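Local coordinates for F5/8 type C domain protein (Bacteroides ovatus, PDB 4ZRX) that is a putative alpha-L-fucosidase, which probably releases L-fucose from glycans with a TIM-barrel domain and also carries an F5/8 type C domain, at residues Val441-Cys446 with Ala450-Val455; Val389-Asp394 with Phe404-Leu409; Ala241-Pro246 with Arg271-Lys276; His180-Asp185 with Gln206-Leu211. All coordinates share one frame; numbering follows the deposited sequence.

How the contacts relate
All four contacts are buried and apolar, and no hydrogen bond runs between the paired segments. Contacts 1 and 2 lie side by side between the same two antiparallel sheets of a beta sandwich, their centres about 7 Å apart. They are linked across one sheet by a probable hydrogen bond of 2.7 Å between D444 OD2 and T405 OG1. Contacts 3 and 4 belong to the alpha-L-fucosidase region and reach one mixed sheet, but their nearest atoms are about 10 Å apart. There a strand, or the loop leaving it, packs on a helix. Contact 3 comes nearer the surface, its I273 being partly exposed. Contact 4 differs in having a bound diol beside its strand.

Contact 1: residues Val441-Cys446 with Ala450-Val455; sequences VRIDEC and AYVSQV
C446 and A450 meet at the tight end of this contact. SG of C446 lies 4.0 Å from CB of A450 and 3.9 Å from N of A450. The C446 side chain has SG between its backbone N and carbonyl carbon (chi1 59°), which brings the sulfur beside A450. The CA atoms of C446 and A450 are 6.2 Å apart here, because only a short turn separates the strands. Further along, the strands spread apart, their N-to-C directions at 129°, and longer side chains span the gap. CD1 of I443 touches CG2 of V452 at 4.2 Å. At the far end CG2 of V441 touches CG2 of V455, also at 4.2 Å, although the CA atoms of V441 and V455 are 8.6 Å apart. W368 packs on both I443 and V452.

The outward sides are polar and partly open to solvent. R442 forms salt bridges with E375 and E407. Y451 makes a cation-pi contact with K397. Each strand carries a classic beta bulge. D444 and E445 form one against strand 401-410, and S453 and Q454 form the other opposite Q392. Strands 438-446 and 450-458 belong to different four-stranded antiparallel sheets. The inward apolar row and outward polar row are those of a beta sandwich, as found after the catalytic barrel in related fucosidases.

Contact 2: residues Val389-Asp394 with Phe404-Leu409; sequences VMLQED and FTVEAL
The F404 ring meets L391 from the facing strand and V406 from its own. CG2 of V406 lies in the ring plane at an edge, 3.8 Å from CE2 of F404. The methyl CD1 of L391 approaches the ring obliquely. L391 was modelled in two conformers, and its closest approach to the ring is too short to be trusted. The contact of V389 with V406 is clearer: CG1 of V389 lies 4.3 Å from CG1 of V406. L429 and I423 also pack on F404, and L429 reaches V406. V455 adds to the cover of L391.

Nearby, the buried carboxylate of E393 is held by backbone N-H groups. R400 and V401 bond to OE1, and G424 bonds to OE2. These bonds would help offset the cost of burying a charge. Between strands 389-393 and 404-409 there are only hydrocarbon contacts. The facing sheets are therefore held here by burial and shape rather than by directional bonds.

Contact 3: residues Ala241-Pro246 with Arg271-Lys276; sequences ATVLTP and RKILEK
V243, where the chain leaves strand 241-242 of the barrel domain's mixed sheet, packs on I273 and L274 of the short, weakly bonded helix 271-274. Both V243 methyls take part. CG2 of V243 lies 4.0 Å from CG2 of I273. CG1 of V243 lies 4.0 Å from CD2 of L274 and 4.1 Å from CG2 of I273. The two helix side chains cross that of V243 obliquely, so the valine fits against the pair of them. The V243 torsion (chi1 -58°) sets CG1 anti to the carbonyl carbon, and there it can reach both partners.

The chain around V243 is shaped by an ST turn. OG1 of T242 accepts a nearly straight bond from N of L244, 3.0 Å long with an angle of 169° at the hydrogen. The same hydroxyl also bonds to the carbonyl O of L268. CB of T242 points away from 271-276.

L280 and L259 add to the packing on V243, and V261 touches I273. L274 also touches I20 and V24 of helix 20-27, and K23 NZ bonds to the L274 carbonyl. R271 forms a salt bridge with E402 of the sandwich sheet strand 401-410.

Contact 4: residues His180-Asp185 with Gln206-Leu211; sequences HEVWFD and QTIQRL. With EDO (1,2-ethanediol), chain B.
I208 reaches from helix 201-211 to V182 and F184 on strand 181-184. From CB the chain runs through CG1 to CD1 in an extended form (chi2 168°). CB and CG1 span the gap, and the terminal methyl CD1 makes the closest contacts. I208 CD1 lies 3.9 Å from CG1 of V182, as the two side chains meet tip to tip. I208 CD1 is also 4.2 Å from CG2 of V182. On the F184 ring I208 CD1 is 3.7 Å from CE2 and 4.0 Å from CZ, coming at an oblique slant. One methyl thus fills the angle between an aliphatic and an aromatic side chain. F165 also meets the F184 ring, and L173 packs on I208.

Just past the strand, D185 OD1 accepts hydrogen bonds from both hydroxyls of a bound 1,2-ethanediol. D185 OD1 lies 3.1 Å from EDO O1 and 3.2 Å from EDO O2. W183 CH2 touches the diol carbon C1. The diol probably came from the crystallisation liquor, and it sits at the C-terminal end of the strand, where TIM barrels place their active sites.

Strand 181-184 runs parallel between strands 140-145 and 216-219, and helix 201-211 makes the beta-alpha-beta crossover to the latter, beside helix 158-174.

Contact 1: residues Val441-Cys446 with Ala450-Val455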
loop_
_atom_site.group_PDB
_atom_site.type_symbol
_atom_site.label_atom_id
_atom_site.label_comp_id
_atom_site.label_asym_id
_atom_site.label_seq_id
_atom_site.Cartn_x
_atom_site.Cartn_y
_atom_site.Cartn_z
ATOM N N VAL A 441 -3.553 21.496 -19.789
ATOM C CA VAL A 441 -4.224 21.200 -18.542
ATOM C C VAL A 441 -5.256 22.280 -18.346
ATOM O O VAL A 441 -5.011 23.464 -18.589
ATOM C CB VAL A 441 -3.240 21.236 -17.353
ATOM C CG1 VAL A 441 -3.965 20.943 -16.026
ATOM C CG2 VAL A 441 -2.106 20.257 -17.610
ATOM N N ARG A 442 -6.450 21.838 -18.003
ATOM C CA ARG A 442 -7.563 22.712 -17.713
ATOM C C ARG A 442 -8.027 22.511 -16.281
ATOM O O ARG A 442 -8.342 21.385 -15.906
ATOM C CB ARG A 442 -8.723 22.409 -18.674
ATOM C CG ARG A 442 -9.843 23.428 -18.567
ATOM C CD ARG A 442 -10.959 23.150 -19.606
ATOM N NE ARG A 442 -10.359 23.139 -20.947
ATOM C CZ ARG A 442 -10.118 22.064 -21.717
ATOM N NH1 ARG A 442 -10.487 20.837 -21.401
ATOM N NH2 ARG A 442 -9.452 22.270 -22.846
ATOM N N ILE A 443 -8.040 23.553 -15.488
ATOM C CA ILE A 443 -8.612 23.476 -14.140
ATOM C C ILE A 443 -10.072 23.793 -14.277
ATOM O O ILE A 443 -10.481 24.947 -14.492
ATOM C CB ILE A 443 -7.929 24.407 -13.126
ATOM C CG1 ILE A 443 -6.404 24.119 -13.012
ATOM C CG2 ILE A 443 -8.672 24.294 -11.801
ATOM C CD1 ILE A 443 -6.004 22.661 -12.805
ATOM N N ASP A 444 -10.872 22.755 -14.221
ATOM C CA ASP A 444 -12.337 22.878 -14.362
ATOM C C ASP A 444 -12.993 23.494 -13.147
ATOM O O ASP A 444 -13.944 24.315 -13.268
ATOM C CB ASP A 444 -12.958 21.539 -14.736
ATOM C CG ASP A 444 -12.373 20.970 -16.030
ATOM O OD1 ASP A 444 -12.490 21.625 -17.092
ATOM O OD2 ASP A 444 -11.843 19.842 -15.963
ATOM N N GLU A 445 -12.525 23.127 -11.966
ATOM C CA GLU A 445 -13.091 23.646 -10.725
ATOM C C GLU A 445 -11.988 23.807 -9.709
ATOM O O GLU A 445 -11.177 22.923 -9.583
ATOM C CB GLU A 445 -14.123 22.679 -10.141
ATOM C CG GLU A 445 -15.421 22.493 -10.943
ATOM C CD GLU A 445 -16.289 21.410 -10.304
ATOM O OE1 GLU A 445 -16.338 21.324 -9.033
ATOM O OE2 GLU A 445 -16.863 20.596 -11.063
ATOM N N CYS A 446 -12.038 24.886 -8.938
ATOM C CA CYS A 446 -11.089 25.040 -7.825
ATOM C C CYS A 446 -11.645 25.971 -6.799
ATOM O O CYS A 446 -12.609 26.733 -7.090
ATOM C CB CYS A 446 -9.740 25.487 -8.297
ATOM S SG CYS A 446 -9.716 27.103 -9.194
ATOM N N ALA A 450 -6.303 28.532 -7.991
ATOM C CA ALA A 450 -5.397 27.398 -7.922
ATOM C C ALA A 450 -3.998 27.796 -8.329
ATOM O O ALA A 450 -3.850 28.636 -9.211
ATOM C CB ALA A 450 -5.858 26.298 -8.858
ATOM N N TYR A 451 -3.018 27.200 -7.695
ATOM C CA TYR A 451 -1.592 27.416 -7.980
ATOM C C TYR A 451 -0.944 26.079 -8.380
ATOM O O TYR A 451 -0.718 25.226 -7.527
ATOM C CB TYR A 451 -0.902 27.990 -6.753
ATOM C CG TYR A 451 -1.505 29.284 -6.324
ATOM C CD1 TYR A 451 -1.561 30.368 -7.185
ATOM C CD2 TYR A 451 -2.035 29.443 -5.063
ATOM C CE1 TYR A 451 -2.145 31.572 -6.764
ATOM C CE2 TYR A 451 -2.619 30.621 -4.659
ATOM C CZ TYR A 451 -2.670 31.667 -5.505
ATOM O OH TYR A 451 -3.274 32.843 -5.087
ATOM N N VAL A 452 -0.768 25.860 -9.666
ATOM C CA VAL A 452 -0.143 24.664 -10.183
ATOM C C VAL A 452 1.327 24.930 -10.348
ATOM O O VAL A 452 1.721 25.815 -11.116
ATOM C CB VAL A 452 -0.760 24.244 -11.523
ATOM C CG1 VAL A 452 -0.016 23.101 -12.128
ATOM C CG2 VAL A 452 -2.220 23.879 -11.331
ATOM N N SER A 453 2.142 24.174 -9.632
ATOM C CA SER A 453 3.583 24.398 -9.595
ATOM C C SER A 453 4.395 23.516 -10.503
ATOM O O SER A 453 5.549 23.846 -10.864
ATOM C CB SER A 453 4.111 24.280 -8.165
ATOM O OG SER A 453 3.700 23.056 -7.606
ATOM N N GLN A 454 3.854 22.393 -10.880
ATOM C CA GLN A 454 4.543 21.552 -11.872
ATOM C C GLN A 454 3.591 20.686 -12.658
ATOM O O GLN A 454 2.653 20.096 -12.115
ATOM C CB GLN A 454 5.599 20.660 -11.239
ATOM C CG GLN A 454 6.419 19.900 -12.321
ATOM C CD GLN A 454 7.660 19.139 -11.845
ATOM O OE1 GLN A 454 8.558 18.937 -12.628
ATOM N NE2 GLN A 454 7.683 18.681 -10.607
ATOM N N VAL A 455 3.920 20.548 -13.942
ATOM C CA VAL A 455 3.383 19.521 -14.784
ATOM C C VAL A 455 4.534 18.814 -15.439
ATOM O O VAL A 455 5.462 19.465 -15.987
ATOM C CB VAL A 455 2.482 20.176 -15.883
ATOM C CG1 VAL A 455 1.952 19.144 -16.884
ATOM C CG2 VAL A 455 1.292 20.865 -15.214
#

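Contact 2: residues Val389-Asp394 with Phe404-Leu409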
loop_
_atom_site.group_PDB
_atom_site.type_symbol
_atom_site.label_atom_id
_atom_site.label_comp_id
_atom_site.label_asym_id
_atom_site.label_seq_id
_atom_site.Cartn_x
_atom_site.Cartn_y
_atom_site.Cartn_z
ATOM N N VAL A 389 1.152 11.362 -16.828
ATOM C CA VAL A 389 1.249 12.806 -16.502
ATOM C C VAL A 389 1.229 12.952 -15.005
ATOM O O VAL A 389 0.447 12.280 -14.310
ATOM C CB VAL A 389 0.154 13.595 -17.198
ATOM C CG1 VAL A 389 0.057 15.055 -16.736
ATOM C CG2 VAL A 389 0.356 13.538 -18.665
HETATM N N MSE A 390 2.057 13.869 -14.533
HETATM C CA MSE A 390 2.172 14.210 -13.130
HETATM C C MSE A 390 1.883 15.698 -12.941
HETATM O O MSE A 390 2.394 16.538 -13.714
HETATM C CB MSE A 390 3.587 13.857 -12.640
HETATM C CG MSE A 390 3.760 14.081 -11.173
HETATM SE SE MSE A 390 4.770 15.612 -10.871
HETATM C CE MSE A 390 6.461 14.984 -11.071
ATOM N N LEU A 391 1.087 16.016 -11.937
ATOM C CA LEU A 391 0.728 17.364 -11.596
ATOM C C LEU A 391 1.017 17.629 -10.121
ATOM O O LEU A 391 0.848 16.699 -9.285
ATOM C CB LEU A 391 -0.748 17.602 -11.867
ATOM C CG LEU A 391 -1.200 17.097 -13.244
ATOM C CD1 LEU A 391 -2.653 17.016 -13.238
ATOM C CD2 LEU A 391 -0.749 18.040 -14.307
ATOM N N GLN A 392 1.391 18.894 -9.808
ATOM C CA GLN A 392 1.497 19.319 -8.414
ATOM C C GLN A 392 0.879 20.686 -8.205
ATOM O O GLN A 392 1.047 21.560 -9.084
ATOM C CB GLN A 392 2.959 19.386 -7.964
ATOM C CG GLN A 392 3.704 18.101 -8.164
ATOM C CD GLN A 392 5.110 18.109 -7.548
ATOM O OE1 GLN A 392 6.089 18.462 -8.220
ATOM N NE2 GLN A 392 5.213 17.760 -6.281
ATOM N N GLU A 393 0.293 20.897 -7.029
ATOM C CA GLU A 393 -0.132 22.205 -6.568
ATOM C C GLU A 393 0.861 22.739 -5.566
ATOM O O GLU A 393 1.502 21.990 -4.826
ATOM C CB GLU A 393 -1.494 22.137 -5.820
ATOM C CG GLU A 393 -2.667 22.053 -6.612
ATOM C CD GLU A 393 -3.932 21.932 -5.753
ATOM O OE1 GLU A 393 -4.482 22.977 -5.411
ATOM O OE2 GLU A 393 -4.402 20.821 -5.477
ATOM N N ASP A 394 0.895 24.055 -5.427
ATOM C CA ASP A 394 1.662 24.643 -4.384
ATOM C C ASP A 394 0.934 24.619 -3.069
ATOM O O ASP A 394 0.327 25.654 -2.664
ATOM C CB ASP A 394 2.007 26.108 -4.711
ATOM C CG ASP A 394 2.887 26.749 -3.683
ATOM O OD1 ASP A 394 3.328 26.055 -2.722
ATOM O OD2 ASP A 394 3.153 28.011 -3.852
ATOM N N PHE A 404 -10.129 18.645 -12.888
ATOM C CA PHE A 404 -9.227 19.073 -13.938
ATOM C C PHE A 404 -9.269 18.034 -15.064
ATOM O O PHE A 404 -9.666 16.892 -14.880
ATOM C CB PHE A 404 -7.772 19.269 -13.463
ATOM C CG PHE A 404 -7.100 18.029 -13.049
ATOM C CD1 PHE A 404 -7.228 17.528 -11.735
ATOM C CD2 PHE A 404 -6.280 17.358 -13.922
ATOM C CE1 PHE A 404 -6.597 16.362 -11.384
ATOM C CE2 PHE A 404 -5.624 16.206 -13.570
ATOM C CZ PHE A 404 -5.812 15.681 -12.255
ATOM N N THR A 405 -8.817 18.482 -16.230
ATOM C CA THR A 405 -8.719 17.706 -17.434
ATOM C C THR A 405 -7.347 17.900 -18.058
ATOM O O THR A 405 -6.815 18.996 -17.999
ATOM C CB THR A 405 -9.805 18.183 -18.438
ATOM O OG1 THR A 405 -11.080 18.031 -17.791
ATOM C CG2 THR A 405 -9.786 17.312 -19.724
ATOM N N VAL A 406 -6.797 16.840 -18.662
ATOM C CA VAL A 406 -5.545 16.871 -19.372
ATOM C C VAL A 406 -5.746 16.342 -20.794
ATOM O O VAL A 406 -6.395 15.336 -21.016
ATOM C CB VAL A 406 -4.459 16.009 -18.719
ATOM C CG1 VAL A 406 -3.195 16.214 -19.354
ATOM C CG2 VAL A 406 -4.363 16.333 -17.203
ATOM N N GLU A 407 -5.208 17.131 -21.755
ATOM C CA GLU A 407 -5.258 16.819 -23.164
ATOM C C GLU A 407 -3.859 16.849 -23.750
ATOM O O GLU A 407 -2.987 17.518 -23.238
ATOM C CB GLU A 407 -6.156 17.830 -23.886
ATOM C CG GLU A 407 -7.567 17.762 -23.383
ATOM C CD GLU A 407 -8.381 18.987 -23.721
ATOM O OE1 GLU A 407 -7.831 20.065 -24.086
ATOM O OE2 GLU A 407 -9.598 18.879 -23.605
ATOM N N ALA A 408 -3.655 16.016 -24.773
ATOM C CA ALA A 408 -2.385 15.904 -25.490
ATOM C C ALA A 408 -2.615 16.212 -26.942
ATOM O O ALA A 408 -3.619 15.762 -27.556
ATOM C CB ALA A 408 -1.816 14.540 -25.316
ATOM N N LEU A 409 -1.754 17.069 -27.483
ATOM C CA LEU A 409 -1.875 17.453 -28.872
ATOM C C LEU A 409 -1.208 16.449 -29.793
ATOM O O LEU A 409 0.067 16.426 -29.915
ATOM C CB LEU A 409 -1.291 18.818 -29.072
ATOM C CG LEU A 409 -1.448 19.372 -30.472
ATOM C CD1 LEU A 409 -2.868 19.371 -30.923
ATOM C CD2 LEU A 409 -0.873 20.795 -30.535
#

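Contact 3: residues Ala241-Pro246 with Arg271-Lys276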
loop_
_atom_site.group_PDB
_atom_site.type_symbol
_atom_site.label_atom_id
_atom_site.label_comp_id
_atom_site.label_asym_id
_atom_site.label_seq_id
_atom_site.Cartn_x
_atom_site.Cartn_y
_atom_site.Cartn_z
ATOM N N ALA A 241 -6.731 18.747 3.346
ATOM C CA ALA A 241 -7.486 19.705 4.127
ATOM C C ALA A 241 -8.833 18.986 4.380
ATOM O O ALA A 241 -9.678 18.904 3.493
ATOM C CB ALA A 241 -7.707 21.021 3.334
ATOM N N THR A 242 -8.983 18.409 5.565
ATOM C CA THR A 242 -10.007 17.416 5.823
ATOM C C THR A 242 -10.855 17.755 7.043
ATOM O O THR A 242 -10.403 18.438 8.007
ATOM C CB THR A 242 -9.381 15.983 5.995
ATOM O OG1 THR A 242 -10.434 15.069 6.254
ATOM C CG2 THR A 242 -8.326 15.917 7.123
ATOM N N VAL A 243 -12.108 17.339 6.979
ATOM C CA VAL A 243 -13.031 17.459 8.114
ATOM C C VAL A 243 -12.796 16.370 9.172
ATOM O O VAL A 243 -13.394 16.415 10.269
ATOM C CB VAL A 243 -14.478 17.406 7.638
ATOM C CG1 VAL A 243 -14.750 18.476 6.650
ATOM C CG2 VAL A 243 -14.851 16.039 7.046
ATOM N N LEU A 244 -12.019 15.324 8.839
ATOM C CA LEU A 244 -11.781 14.239 9.792
ATOM C C LEU A 244 -10.977 14.733 10.985
ATOM O O LEU A 244 -9.886 15.221 10.809
ATOM C CB LEU A 244 -11.101 13.039 9.125
ATOM C CG LEU A 244 -10.985 11.767 9.989
ATOM C CD1 LEU A 244 -12.288 11.093 10.262
ATOM C CD2 LEU A 244 -9.956 10.782 9.307
ATOM N N THR A 245 -11.509 14.544 12.194
ATOM C CA THR A 245 -10.907 15.064 13.391
ATOM C C THR A 245 -9.888 14.011 13.847
ATOM O O THR A 245 -10.251 12.838 14.064
ATOM C CB THR A 245 -11.942 15.325 14.504
ATOM O OG1 THR A 245 -12.918 16.259 14.060
ATOM C CG2 THR A 245 -11.223 15.859 15.742
ATOM N N PRO A 246 -8.632 14.417 14.050
ATOM C CA PRO A 246 -7.649 13.507 14.634
ATOM C C PRO A 246 -8.153 12.796 15.859
ATOM O O PRO A 246 -8.748 13.431 16.754
ATOM C CB PRO A 246 -6.455 14.416 14.942
ATOM C CG PRO A 246 -6.507 15.386 13.844
ATOM C CD PRO A 246 -7.989 15.674 13.628
ATOM N N ARG A 271 -16.851 19.978 -0.742
ATOM C CA ARG A 271 -17.632 21.122 -0.262
ATOM C C ARG A 271 -18.944 20.697 0.387
ATOM O O ARG A 271 -19.413 21.336 1.338
ATOM C CB ARG A 271 -18.000 22.089 -1.402
ATOM C CG ARG A 271 -16.800 22.742 -2.026
ATOM C CD ARG A 271 -17.250 23.898 -2.968
ATOM N NE ARG A 271 -16.143 24.380 -3.776
ATOM C CZ ARG A 271 -16.066 25.576 -4.348
ATOM N NH1 ARG A 271 -17.009 26.503 -4.112
ATOM N NH2 ARG A 271 -15.025 25.894 -5.089
ATOM N N LYS A 272 -19.520 19.620 -0.111
ATOM C CA LYS A 272 -20.734 19.084 0.489
ATOM C C LYS A 272 -20.520 18.782 1.952
ATOM O O LYS A 272 -21.352 19.155 2.790
ATOM C CB LYS A 272 -21.131 17.819 -0.254
ATOM C CG LYS A 272 -22.362 17.073 0.209
ATOM C CD LYS A 272 -22.359 15.703 -0.592
ATOM C CE LYS A 272 -23.027 14.563 0.096
ATOM N NZ LYS A 272 -24.508 14.777 0.009
ATOM N N ILE A 273 -19.450 18.076 2.284
ATOM C CA ILE A 273 -19.245 17.721 3.674
ATOM C C ILE A 273 -18.786 18.900 4.545
ATOM O O ILE A 273 -19.014 18.893 5.757
ATOM C CB ILE A 273 -18.382 16.455 3.788
ATOM C CG1 ILE A 273 -18.671 15.717 5.092
ATOM C CG2 ILE A 273 -16.860 16.698 3.600
ATOM C CD1 ILE A 273 -18.511 14.190 4.903
ATOM N N LEU A 274 -18.175 19.934 3.949
ATOM C CA LEU A 274 -17.904 21.183 4.691
ATOM C C LEU A 274 -19.113 21.793 5.342
ATOM O O LEU A 274 -18.984 22.448 6.383
ATOM C CB LEU A 274 -17.308 22.259 3.787
ATOM C CG LEU A 274 -15.877 22.006 3.386
ATOM C CD1 LEU A 274 -15.375 23.144 2.470
ATOM C CD2 LEU A 274 -15.005 21.905 4.639
ATOM N N GLU A 275 -20.286 21.539 4.757
ATOM C CA GLU A 275 -21.558 22.127 5.232
ATOM C C GLU A 275 -21.787 21.967 6.722
ATOM O O GLU A 275 -22.087 22.939 7.384
ATOM C CB GLU A 275 -22.761 21.567 4.459
ATOM C CG GLU A 275 -22.810 21.997 2.951
ATOM C CD GLU A 275 -23.385 23.391 2.707
ATOM O OE1 GLU A 275 -23.663 24.134 3.684
ATOM O OE2 GLU A 275 -23.558 23.760 1.522
ATOM N N LYS A 276 -21.618 20.770 7.267
ATOM C CA LYS A 276 -21.804 20.623 8.703
ATOM C C LYS A 276 -20.514 20.690 9.497
ATOM O O LYS A 276 -20.572 20.623 10.719
ATOM C CB LYS A 276 -22.681 19.415 9.043
ATOM C CG LYS A 276 -24.193 19.755 8.870
ATOM C CD LYS A 276 -25.124 18.616 9.207
ATOM C CE LYS A 276 -25.082 17.548 8.117
ATOM N NZ LYS A 276 -26.041 16.444 8.443
#

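Contact 4: residues His180-Asp185 with Gln206-Leu211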
loop_
_atom_site.group_PDB
_atom_site.type_symbol
_atom_site.label_atom_id
_atom_site.label_comp_id
_atom_site.label_asym_id
_atom_site.label_seq_id
_atom_site.Cartn_x
_atom_site.Cartn_y
_atom_site.Cartn_z
ATOM N N HIS A 180 12.218 11.527 12.742
ATOM C CA HIS A 180 11.335 12.284 11.848
ATOM C C HIS A 180 9.856 11.891 11.915
ATOM O O HIS A 180 9.009 12.665 11.482
ATOM C CB HIS A 180 11.848 12.247 10.440
ATOM C CG HIS A 180 12.927 13.247 10.164
ATOM N ND1 HIS A 180 14.256 13.038 10.502
ATOM C CD2 HIS A 180 12.867 14.493 9.629
ATOM C CE1 HIS A 180 14.969 14.106 10.170
ATOM N NE2 HIS A 180 14.147 14.991 9.629
ATOM N N GLU A 181 9.541 10.718 12.444
ATOM C CA GLU A 181 8.151 10.294 12.530
ATOM C C GLU A 181 8.011 9.374 13.726
ATOM O O GLU A 181 8.879 8.513 13.916
ATOM C CB GLU A 181 7.688 9.587 11.214
ATOM C CG GLU A 181 6.230 9.096 11.185
ATOM C CD GLU A 181 5.680 8.758 9.810
ATOM O OE1 GLU A 181 6.330 9.057 8.807
ATOM O OE2 GLU A 181 4.513 8.275 9.754
ATOM N N VAL A 182 6.917 9.549 14.473
ATOM C CA VAL A 182 6.529 8.728 15.601
ATOM C C VAL A 182 5.146 8.180 15.332
ATOM O O VAL A 182 4.199 8.957 15.131
ATOM C CB VAL A 182 6.506 9.526 16.936
ATOM C CG1 VAL A 182 6.140 8.647 18.057
ATOM C CG2 VAL A 182 7.902 10.118 17.167
ATOM N N TRP A 183 5.064 6.845 15.202
ATOM C CA TRP A 183 3.855 6.195 14.763
ATOM C C TRP A 183 3.163 5.593 15.975
ATOM O O TRP A 183 3.756 4.749 16.677
ATOM C CB TRP A 183 4.241 5.078 13.784
ATOM C CG TRP A 183 3.415 4.924 12.574
ATOM C CD1 TRP A 183 3.564 5.622 11.415
ATOM C CD2 TRP A 183 2.383 3.952 12.311
ATOM N NE1 TRP A 183 2.694 5.202 10.479
ATOM C CE2 TRP A 183 1.972 4.151 10.967
ATOM C CE3 TRP A 183 1.691 3.029 13.087
ATOM C CZ2 TRP A 183 0.958 3.384 10.368
ATOM C CZ3 TRP A 183 0.711 2.279 12.504
ATOM C CH2 TRP A 183 0.371 2.423 11.144
ATOM N N PHE A 184 1.926 6.032 16.215
ATOM C CA PHE A 184 1.094 5.517 17.298
ATOM C C PHE A 184 -0.134 4.829 16.726
ATOM O O PHE A 184 -1.145 5.440 16.361
ATOM C CB PHE A 184 0.681 6.677 18.210
ATOM C CG PHE A 184 1.809 7.326 19.000
ATOM C CD1 PHE A 184 2.833 6.589 19.567
ATOM C CD2 PHE A 184 1.729 8.679 19.304
ATOM C CE1 PHE A 184 3.794 7.184 20.342
ATOM C CE2 PHE A 184 2.696 9.314 20.104
ATOM C CZ PHE A 184 3.764 8.560 20.620
ATOM N N ASP A 185 -0.014 3.513 16.572
ATOM C CA ASP A 185 -1.042 2.675 16.025
ATOM C C ASP A 185 -2.300 2.776 16.851
ATOM O O ASP A 185 -2.228 2.811 18.092
ATOM C CB ASP A 185 -0.515 1.273 15.987
ATOM C CG ASP A 185 -1.277 0.358 15.094
ATOM O OD1 ASP A 185 -2.404 0.693 14.691
ATOM O OD2 ASP A 185 -0.670 -0.708 14.805
ATOM N N GLN A 206 3.592 16.525 23.655
ATOM C CA GLN A 206 4.524 17.501 24.229
ATOM C C GLN A 206 5.936 16.938 24.341
ATOM O O GLN A 206 6.900 17.626 24.003
ATOM C CB GLN A 206 4.020 18.056 25.578
ATOM C CG GLN A 206 2.649 18.753 25.557
ATOM C CD GLN A 206 2.416 19.680 24.368
ATOM O OE1 GLN A 206 1.410 19.542 23.624
ATOM N NE2 GLN A 206 3.361 20.583 24.129
ATOM N N THR A 207 6.046 15.629 24.625
ATOM C CA THR A 207 7.341 14.980 24.677
ATOM C C THR A 207 8.007 15.002 23.343
ATOM O O THR A 207 9.189 15.319 23.228
ATOM C CB THR A 207 7.180 13.537 25.195
ATOM O OG1 THR A 207 6.575 13.567 26.486
ATOM C CG2 THR A 207 8.513 12.784 25.302
ATOM N N ILE A 208 7.245 14.628 22.314
ATOM C CA ILE A 208 7.769 14.596 20.973
ATOM C C ILE A 208 8.266 15.973 20.552
ATOM O O ILE A 208 9.378 16.136 20.058
ATOM C CB ILE A 208 6.670 14.077 19.974
ATOM C CG1 ILE A 208 6.350 12.620 20.249
ATOM C CG2 ILE A 208 7.095 14.353 18.565
ATOM C CD1 ILE A 208 5.077 12.121 19.498
ATOM N N GLN A 209 7.431 16.972 20.764
ATOM C CA GLN A 209 7.778 18.350 20.373
ATOM C C GLN A 209 9.030 18.886 21.075
ATOM O O GLN A 209 9.822 19.637 20.470
ATOM C CB GLN A 209 6.601 19.274 20.641
ATOM C CG GLN A 209 5.487 19.096 19.648
ATOM C CD GLN A 209 4.313 19.969 19.964
ATOM O OE1 GLN A 209 4.377 21.173 19.729
ATOM N NE2 GLN A 209 3.264 19.415 20.533
ATOM N N ARG A 210 9.215 18.492 22.323
ATOM C CA ARG A 210 10.346 18.987 23.106
ATOM C C ARG A 210 11.625 18.351 22.673
ATOM O O ARG A 210 12.618 19.040 22.481
ATOM C CB ARG A 210 10.111 18.765 24.589
ATOM C CG ARG A 210 11.304 19.172 25.440
ATOM C CD ARG A 210 10.915 19.262 26.889
ATOM N NE ARG A 210 10.126 18.106 27.281
ATOM C CZ ARG A 210 10.610 16.922 27.624
ATOM N NH1 ARG A 210 11.918 16.689 27.680
ATOM N NH2 ARG A 210 9.762 15.960 27.941
ATOM N N LEU A 211 11.602 17.019 22.507
ATOM C CA LEU A 211 12.773 16.255 22.127
ATOM C C LEU A 211 13.096 16.224 20.672
ATOM O O LEU A 211 14.266 16.100 20.294
ATOM C CB LEU A 211 12.628 14.835 22.641
ATOM C CG LEU A 211 12.482 14.757 24.173
ATOM C CD1 LEU A 211 12.185 13.333 24.620
ATOM C CD2 LEU A 211 13.708 15.268 24.904
HETATM C C1 EDO B . -3.397 2.028 11.732
HETATM O O1 EDO B . -3.345 0.602 11.779
HETATM C C2 EDO B . -4.784 2.503 12.147
HETATM O O2 EDO B . -4.849 2.524 13.582
#